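Local coordinates for hypothetical protein PHS013 (Pyrococcus horikoshii, PDB 1WMI) that is a RelE/ParE-family toxin of a type II toxin-antitoxin system, probably an mRNA-cleaving growth inhibitor held in check by its antitoxin, at residues 5-9 and 10-14; 59-63 and 64-68. All coordinates share one frame; numbering follows the deposited sequence.

Contact 1 (5-9 and 10-14); sequences VKIHK and QVVKA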
ATOM      1  N   VAL A   5     -16.273   8.456  14.141  1.00 29.19           N
ATOM      2  CA  VAL A   5     -16.010   7.111  13.645  1.00 28.99           C
ATOM      3  C   VAL A   5     -17.069   6.116  14.090  1.00 30.48           C
ATOM      4  O   VAL A   5     -17.396   6.022  15.280  1.00 28.42           O
ATOM      5  CB  VAL A   5     -14.629   6.592  14.127  1.00 29.22           C
ATOM      6  CG1 VAL A   5     -14.349   5.222  13.535  1.00 26.50           C
ATOM      7  CG2 VAL A   5     -13.538   7.566  13.725  1.00 28.82           C
ATOM      8  N   LYS A   6     -17.597   5.369  13.127  1.00 31.27           N
ATOM      9  CA  LYS A   6     -18.615   4.363  13.409  1.00 33.25           C
ATOM     10  C   LYS A   6     -18.151   2.990  12.924  1.00 33.98           C
ATOM     11  O   LYS A   6     -17.393   2.866  11.958  1.00 31.91           O
ATOM     12  CB  LYS A   6     -19.945   4.741  12.741  1.00 34.53           C
ATOM     13  CG  LYS A   6     -20.589   6.000  13.319  1.00 38.15           C
ATOM     14  CD  LYS A   6     -21.711   6.527  12.425  1.00 43.13           C
ATOM     15  CE  LYS A   6     -22.942   5.617  12.404  1.00 44.16           C
ATOM     16  NZ  LYS A   6     -23.910   5.884  13.514  1.00 47.28           N
ATOM     17  N   ILE A   7     -18.611   1.959  13.616  1.00 35.76           N
ATOM     18  CA  ILE A   7     -18.243   0.599  13.283  1.00 37.27           C
ATOM     19  C   ILE A   7     -19.499  -0.205  13.014  1.00 37.35           C
ATOM     20  O   ILE A   7     -20.486  -0.090  13.740  1.00 36.74           O
ATOM     21  CB  ILE A   7     -17.467  -0.046  14.442  1.00 37.37           C
ATOM     22  CG1 ILE A   7     -16.362   0.907  14.904  1.00 37.17           C
ATOM     23  CG2 ILE A   7     -16.870  -1.363  13.995  1.00 36.55           C
ATOM     24  CD1 ILE A   7     -15.507   0.362  16.003  1.00 38.70           C
ATOM     25  N   HIS A   8     -19.465  -1.009  11.955  1.00 38.24           N
ATOM     26  CA  HIS A   8     -20.614  -1.828  11.618  1.00 38.10           C
ATOM     27  C   HIS A   8     -20.689  -2.952  12.638  1.00 38.18           C
ATOM     28  O   HIS A   8     -19.663  -3.465  13.086  1.00 36.71           O
ATOM     29  CB  HIS A   8     -20.488  -2.392  10.203  1.00 38.94           C
ATOM     30  CG  HIS A   8     -21.717  -3.113   9.739  1.00 39.50           C
ATOM     31  ND1 HIS A   8     -22.158  -4.274  10.330  1.00 39.91           N
ATOM     32  CD2 HIS A   8     -22.613  -2.814   8.771  1.00 39.34           C
ATOM     33  CE1 HIS A   8     -23.281  -4.662   9.746  1.00 37.94           C
ATOM     34  NE2 HIS A   8     -23.576  -3.793   8.799  1.00 38.24           N
ATOM     35  N   LYS A   9     -21.914  -3.315  13.001  1.00 40.07           N
ATOM     36  CA  LYS A   9     -22.190  -4.357  13.987  1.00 40.82           C
ATOM     37  C   LYS A   9     -21.382  -5.634  13.801  1.00 39.18           C
ATOM     38  O   LYS A   9     -20.804  -6.149  14.760  1.00 38.32           O
ATOM     39  CB  LYS A   9     -23.678  -4.708  13.964  1.00 44.52           C
ATOM     40  CG  LYS A   9     -24.327  -4.855  15.332  1.00 47.47           C
ATOM     41  CD  LYS A   9     -24.554  -3.507  16.006  1.00 51.01           C
ATOM     42  CE  LYS A   9     -25.778  -3.572  16.921  1.00 53.65           C
ATOM     43  NZ  LYS A   9     -25.994  -2.326  17.705  1.00 53.52           N
ATOM     44  N   GLN A  10     -21.343  -6.146  12.572  1.00 37.49           N
ATOM     45  CA  GLN A  10     -20.614  -7.377  12.294  1.00 37.07           C
ATOM     46  C   GLN A  10     -19.109  -7.241  12.511  1.00 35.65           C
ATOM     47  O   GLN A  10     -18.438  -8.224  12.810  1.00 34.22           O
ATOM     48  CB  GLN A  10     -20.891  -7.859  10.865  1.00 39.41           C
ATOM     49  CG  GLN A  10     -22.366  -8.102  10.531  1.00 41.08           C
ATOM     50  CD  GLN A  10     -23.104  -8.949  11.570  1.00 42.29           C
ATOM     51  OE1 GLN A  10     -22.587  -9.955  12.056  1.00 42.66           O
ATOM     52  NE2 GLN A  10     -24.330  -8.547  11.897  1.00 43.86           N
ATOM     53  N   VAL A  11     -18.576  -6.032  12.341  1.00 35.70           N
ATOM     54  CA  VAL A  11     -17.149  -5.795  12.561  1.00 33.23           C
ATOM     55  C   VAL A  11     -16.882  -5.899  14.055  1.00 31.67           C
ATOM     56  O   VAL A  11     -15.933  -6.556  14.484  1.00 29.88           O
ATOM     57  CB  VAL A  11     -16.709  -4.382  12.077  1.00 35.01           C
ATOM     58  CG1 VAL A  11     -15.327  -4.034  12.651  1.00 30.14           C
ATOM     59  CG2 VAL A  11     -16.664  -4.347  10.549  1.00 31.59           C
ATOM     60  N   VAL A  12     -17.723  -5.246  14.849  1.00 32.51           N
ATOM     61  CA  VAL A  12     -17.569  -5.288  16.301  1.00 34.24           C
ATOM     62  C   VAL A  12     -17.487  -6.746  16.763  1.00 35.78           C
ATOM     63  O   VAL A  12     -16.667  -7.096  17.608  1.00 36.36           O
ATOM     64  CB  VAL A  12     -18.764  -4.585  17.020  1.00 35.26           C
ATOM     65  CG1 VAL A  12     -18.688  -4.807  18.535  1.00 32.87           C
ATOM     66  CG2 VAL A  12     -18.744  -3.086  16.717  1.00 32.29           C
ATOM     67  N   LYS A  13     -18.329  -7.598  16.189  1.00 38.23           N
ATOM     68  CA  LYS A  13     -18.345  -9.007  16.559  1.00 39.71           C
ATOM     69  C   LYS A  13     -17.040  -9.695  16.174  1.00 39.29           C
ATOM     70  O   LYS A  13     -16.460 -10.423  16.974  1.00 37.69           O
ATOM     71  CB  LYS A  13     -19.522  -9.720  15.883  1.00 41.70           C
ATOM     72  CG  LYS A  13     -19.674 -11.189  16.274  1.00 45.69           C
ATOM     73  CD  LYS A  13     -20.738 -11.884  15.432  1.00 49.57           C
ATOM     74  CE  LYS A  13     -21.019 -13.284  15.955  1.00 53.71           C
ATOM     75  NZ  LYS A  13     -19.764 -14.085  16.065  1.00 58.37           N
ATOM     76  N   ALA A  14     -16.581  -9.455  14.949  1.00 39.76           N
ATOM     77  CA  ALA A  14     -15.343 -10.062  14.455  1.00 41.20           C
ATOM     78  C   ALA A  14     -14.128  -9.621  15.270  1.00 41.68           C
ATOM     79  O   ALA A  14     -13.145 -10.357  15.404  1.00 40.95           O
ATOM     80  CB  ALA A  14     -15.143  -9.703  12.980  1.00 38.86           C
TER
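Ile7, buried near the end of strand 4-8, packs its CG2 methyl against the first turn of helix 9-15. Its closest partner is Val11, with Ile7 CG2 only 3.4 Å from Val11 CG1, tighter than ordinary van der Waals contact. Val12 adds a second branch, its CG2 lying 3.7 Å from Ile7 CG2. Beta-branched residues suit this bend, because their methyls start right at the backbone. Ile7 also packs on Ile79 of strand 76-83 and Phe26 of helix 20-33, and Lys6 to His8 pair antiparallel with a strand of another protein's chain.

His8 is the N-cap. A chi1 of -173° sets the imidazole beside the carbonyl carbon, near the helix start, where His8 ND1 accepts from Gln10 N at 3.0 Å, the donor in the ring plane. His8 O takes a fairly straight bond from Val12 N (3.2 Å) and a weak one from Val11 N.

The outer side is looser: Lys9 and Gln10 are exposed, as long polar side chains can afford to be, and Lys9 also lies against the other protein's backbone. Gln10 CG merely sits 3.6 Å from His8 CE1. Because ND1 accepts, it carries no hydrogen here; a neutral ring would hold its proton on NE2.

Contact 2 (59-63 and 64-68); sequences ARLGD and YRVIY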
ATOM      1  N   ALA A  59      -7.190  -0.166   4.873  1.00 31.58           N
ATOM      2  CA  ALA A  59      -6.077   0.067   5.775  1.00 31.60           C
ATOM      3  C   ALA A  59      -5.509  -1.272   6.197  1.00 32.89           C
ATOM      4  O   ALA A  59      -6.240  -2.255   6.342  1.00 33.83           O
ATOM      5  CB  ALA A  59      -6.533   0.846   6.994  1.00 29.04           C
ATOM      6  N   ARG A  60      -4.197  -1.305   6.386  1.00 34.56           N
ATOM      7  CA  ARG A  60      -3.522  -2.519   6.802  1.00 35.98           C
ATOM      8  C   ARG A  60      -3.061  -2.351   8.255  1.00 36.74           C
ATOM      9  O   ARG A  60      -2.299  -1.433   8.585  1.00 33.20           O
ATOM     10  CB  ARG A  60      -2.339  -2.801   5.862  1.00 38.55           C
ATOM     11  CG  ARG A  60      -1.695  -4.166   6.047  1.00 44.28           C
ATOM     12  CD  ARG A  60      -0.644  -4.445   4.978  1.00 47.46           C
ATOM     13  NE  ARG A  60      -1.235  -4.679   3.661  1.00 51.53           N
ATOM     14  CZ  ARG A  60      -2.001  -5.724   3.352  1.00 52.49           C
ATOM     15  NH1 ARG A  60      -2.489  -5.850   2.124  1.00 51.29           N
ATOM     16  NH2 ARG A  60      -2.280  -6.649   4.267  1.00 53.72           N
ATOM     17  N   LEU A  61      -3.554  -3.221   9.131  1.00 36.80           N
ATOM     18  CA  LEU A  61      -3.175  -3.154  10.532  1.00 39.14           C
ATOM     19  C   LEU A  61      -2.191  -4.258  10.897  1.00 41.12           C
ATOM     20  O   LEU A  61      -1.879  -4.466  12.066  1.00 43.78           O
ATOM     21  CB  LEU A  61      -4.420  -3.233  11.422  1.00 39.68           C
ATOM     22  CG  LEU A  61      -5.168  -1.913  11.662  1.00 39.95           C
ATOM     23  CD1 LEU A  61      -5.698  -1.346  10.352  1.00 39.12           C
ATOM     24  CD2 LEU A  61      -6.303  -2.152  12.635  1.00 38.55           C
ATOM     25  N   GLY A  62      -1.690  -4.958   9.885  1.00 43.50           N
ATOM     26  CA  GLY A  62      -0.747  -6.036  10.129  1.00 43.13           C
ATOM     27  C   GLY A  62      -1.319  -7.385   9.734  1.00 43.63           C
ATOM     28  O   GLY A  62      -1.374  -7.722   8.549  1.00 43.84           O
ATOM     29  N   ASP A  63      -1.764  -8.151  10.725  1.00 43.11           N
ATOM     30  CA  ASP A  63      -2.326  -9.472  10.478  1.00 42.98           C
ATOM     31  C   ASP A  63      -3.660  -9.441   9.740  1.00 43.20           C
ATOM     32  O   ASP A  63      -4.169 -10.484   9.319  1.00 45.38           O
ATOM     33  CB  ASP A  63      -2.490 -10.239  11.791  1.00 45.10           C
ATOM     34  CG  ASP A  63      -1.171 -10.445  12.515  1.00 44.72           C
ATOM     35  OD1 ASP A  63      -1.173 -11.015  13.624  1.00 45.05           O
ATOM     36  OD2 ASP A  63      -0.130 -10.033  11.979  1.00 45.72           O
ATOM     37  N   TYR A  64      -4.227  -8.252   9.576  1.00 40.48           N
ATOM     38  CA  TYR A  64      -5.500  -8.132   8.883  1.00 38.32           C
ATOM     39  C   TYR A  64      -5.668  -6.761   8.243  1.00 36.68           C
ATOM     40  O   TYR A  64      -4.859  -5.861   8.459  1.00 35.70           O
ATOM     41  CB  TYR A  64      -6.656  -8.421   9.848  1.00 37.39           C
ATOM     42  CG  TYR A  64      -6.788  -7.432  10.982  1.00 37.10           C
ATOM     43  CD1 TYR A  64      -7.700  -6.375  10.913  1.00 36.78           C
ATOM     44  CD2 TYR A  64      -5.996  -7.548  12.129  1.00 36.24           C
ATOM     45  CE1 TYR A  64      -7.820  -5.452  11.960  1.00 35.66           C
ATOM     46  CE2 TYR A  64      -6.107  -6.631  13.179  1.00 36.00           C
ATOM     47  CZ  TYR A  64      -7.020  -5.588  13.087  1.00 36.37           C
ATOM     48  OH  TYR A  64      -7.115  -4.674  14.116  1.00 37.04           O
ATOM     49  N   ARG A  65      -6.717  -6.622   7.443  1.00 36.34           N
ATOM     50  CA  ARG A  65      -7.010  -5.371   6.754  1.00 37.51           C
ATOM     51  C   ARG A  65      -8.410  -4.866   7.092  1.00 36.07           C
ATOM     52  O   ARG A  65      -9.334  -5.658   7.307  1.00 34.77           O
ATOM     53  CB  ARG A  65      -6.905  -5.574   5.242  1.00 38.62           C
ATOM     54  CG  ARG A  65      -5.500  -5.889   4.742  1.00 40.75           C
ATOM     55  CD  ARG A  65      -5.536  -6.355   3.298  1.00 41.18           C
ATOM     56  NE  ARG A  65      -6.171  -7.665   3.184  1.00 45.38           N
ATOM     57  CZ  ARG A  65      -6.713  -8.143   2.070  1.00 47.01           C
ATOM     58  NH1 ARG A  65      -7.265  -9.352   2.068  1.00 48.65           N
ATOM     59  NH2 ARG A  65      -6.718  -7.412   0.964  1.00 46.08           N
ATOM     60  N   VAL A  66      -8.566  -3.547   7.151  1.00 31.42           N
ATOM     61  CA  VAL A  66      -9.868  -2.973   7.439  1.00 28.70           C
ATOM     62  C   VAL A  66     -10.271  -2.060   6.291  1.00 28.09           C
ATOM     63  O   VAL A  66      -9.458  -1.269   5.802  1.00 27.61           O
ATOM     64  CB  VAL A  66      -9.868  -2.156   8.765  1.00 28.38           C
ATOM     65  CG1 VAL A  66      -9.338  -3.001   9.913  1.00 25.25           C
ATOM     66  CG2 VAL A  66      -9.034  -0.910   8.608  1.00 28.76           C
ATOM     67  N   ILE A  67     -11.517  -2.193   5.846  1.00 26.82           N
ATOM     68  CA  ILE A  67     -12.049  -1.358   4.775  1.00 26.41           C
ATOM     69  C   ILE A  67     -13.064  -0.393   5.379  1.00 27.51           C
ATOM     70  O   ILE A  67     -13.936  -0.795   6.149  1.00 28.80           O
ATOM     71  CB  ILE A  67     -12.728  -2.198   3.674  1.00 25.26           C
ATOM     72  CG1 ILE A  67     -11.714  -3.162   3.061  1.00 26.46           C
ATOM     73  CG2 ILE A  67     -13.269  -1.284   2.584  1.00 25.56           C
ATOM     74  CD1 ILE A  67     -12.226  -3.891   1.814  1.00 24.82           C
ATOM     75  N   TYR A  68     -12.948   0.881   5.028  1.00 29.53           N
ATOM     76  CA  TYR A  68     -13.832   1.894   5.582  1.00 28.45           C
ATOM     77  C   TYR A  68     -14.176   2.982   4.588  1.00 29.46           C
ATOM     78  O   TYR A  68     -13.547   3.101   3.539  1.00 33.78           O
ATOM     79  CB  TYR A  68     -13.183   2.521   6.824  1.00 27.65           C
ATOM     80  CG  TYR A  68     -11.915   3.314   6.564  1.00 23.52           C
ATOM     81  CD1 TYR A  68     -11.956   4.691   6.384  1.00 21.36           C
ATOM     82  CD2 TYR A  68     -10.670   2.685   6.548  1.00 24.62           C
ATOM     83  CE1 TYR A  68     -10.788   5.433   6.201  1.00 18.62           C
ATOM     84  CE2 TYR A  68      -9.498   3.414   6.367  1.00 22.58           C
ATOM     85  CZ  TYR A  68      -9.565   4.790   6.196  1.00 20.76           C
ATOM     86  OH  TYR A  68      -8.411   5.519   6.037  1.00 19.73           O
TER
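Ala59 and Val66 form an antiparallel hydrogen-bonded pair, with Ala59 N 2.7 Å from Val66 O on a nearly straight bond and Val66 N 2.8 Å from Ala59 O, while Leu61 N donates to Tyr64 O (3.0 Å) to close the turn. Gly62 takes a backbone conformation at which any CB would jam against the preceding carbonyl oxygen.

On one face of the hairpin Ala59 CB meets Val66 CG2 at 3.5 Å, so tight a fit that the small alanine suits its place. Leu61 CD1 comes across Val66 at about a right angle, 3.8 Å from its CG2. Tyr64 carries CG between its backbone N and carbonyl carbon (chi1 64°), which brings one ring face under Leu61 CB, 4.2 Å from the ring centroid, a CH-pi contact. On the other face Arg60 and Arg65 run side by side, guanidinium planes 8° apart, and the Arg60 group lies over the aliphatic chain of Arg65, Arg60 NH1 3.3 Å from Arg65 CD. Their charges have other partners: Arg60 NH2 is hydrogen-bonded to Arg85 O of its own chain, Arg60 NH1 forms a salt bridge with Asp44 of the second subunit, and Arg65 pairs with an acidic side chain of another protein's chain.

Phe29 of helix 20-33 lies against Ala59, Leu61 and Val66, Phe26 against Tyr64, and strand 76-83 flanks strand 65-71 through Leu82 and Lys83.

In the fold
Contact 1 lies at an outer strand of this chain's mixed sheet and is only partly buried, whereas contact 2 closes a hairpin of inner strands and is largely buried. They do not touch, with nearest atoms about 6 Å apart, but strand 76-83 lies between their strands and helix 20-33 packs on both, Phe26 reaching Ile7 as well as Tyr64. Contact 1 is a strand-to-helix junction, combining a helix cap with apolar packing; contact 2 relies on paired strand backbones. Both also face the chain of another protein, presumably the antitoxin: strand 4-8 extends the sheet by antiparallel pairing, while the hairpin offers arginine charge. The second subunit meets the hairpin too.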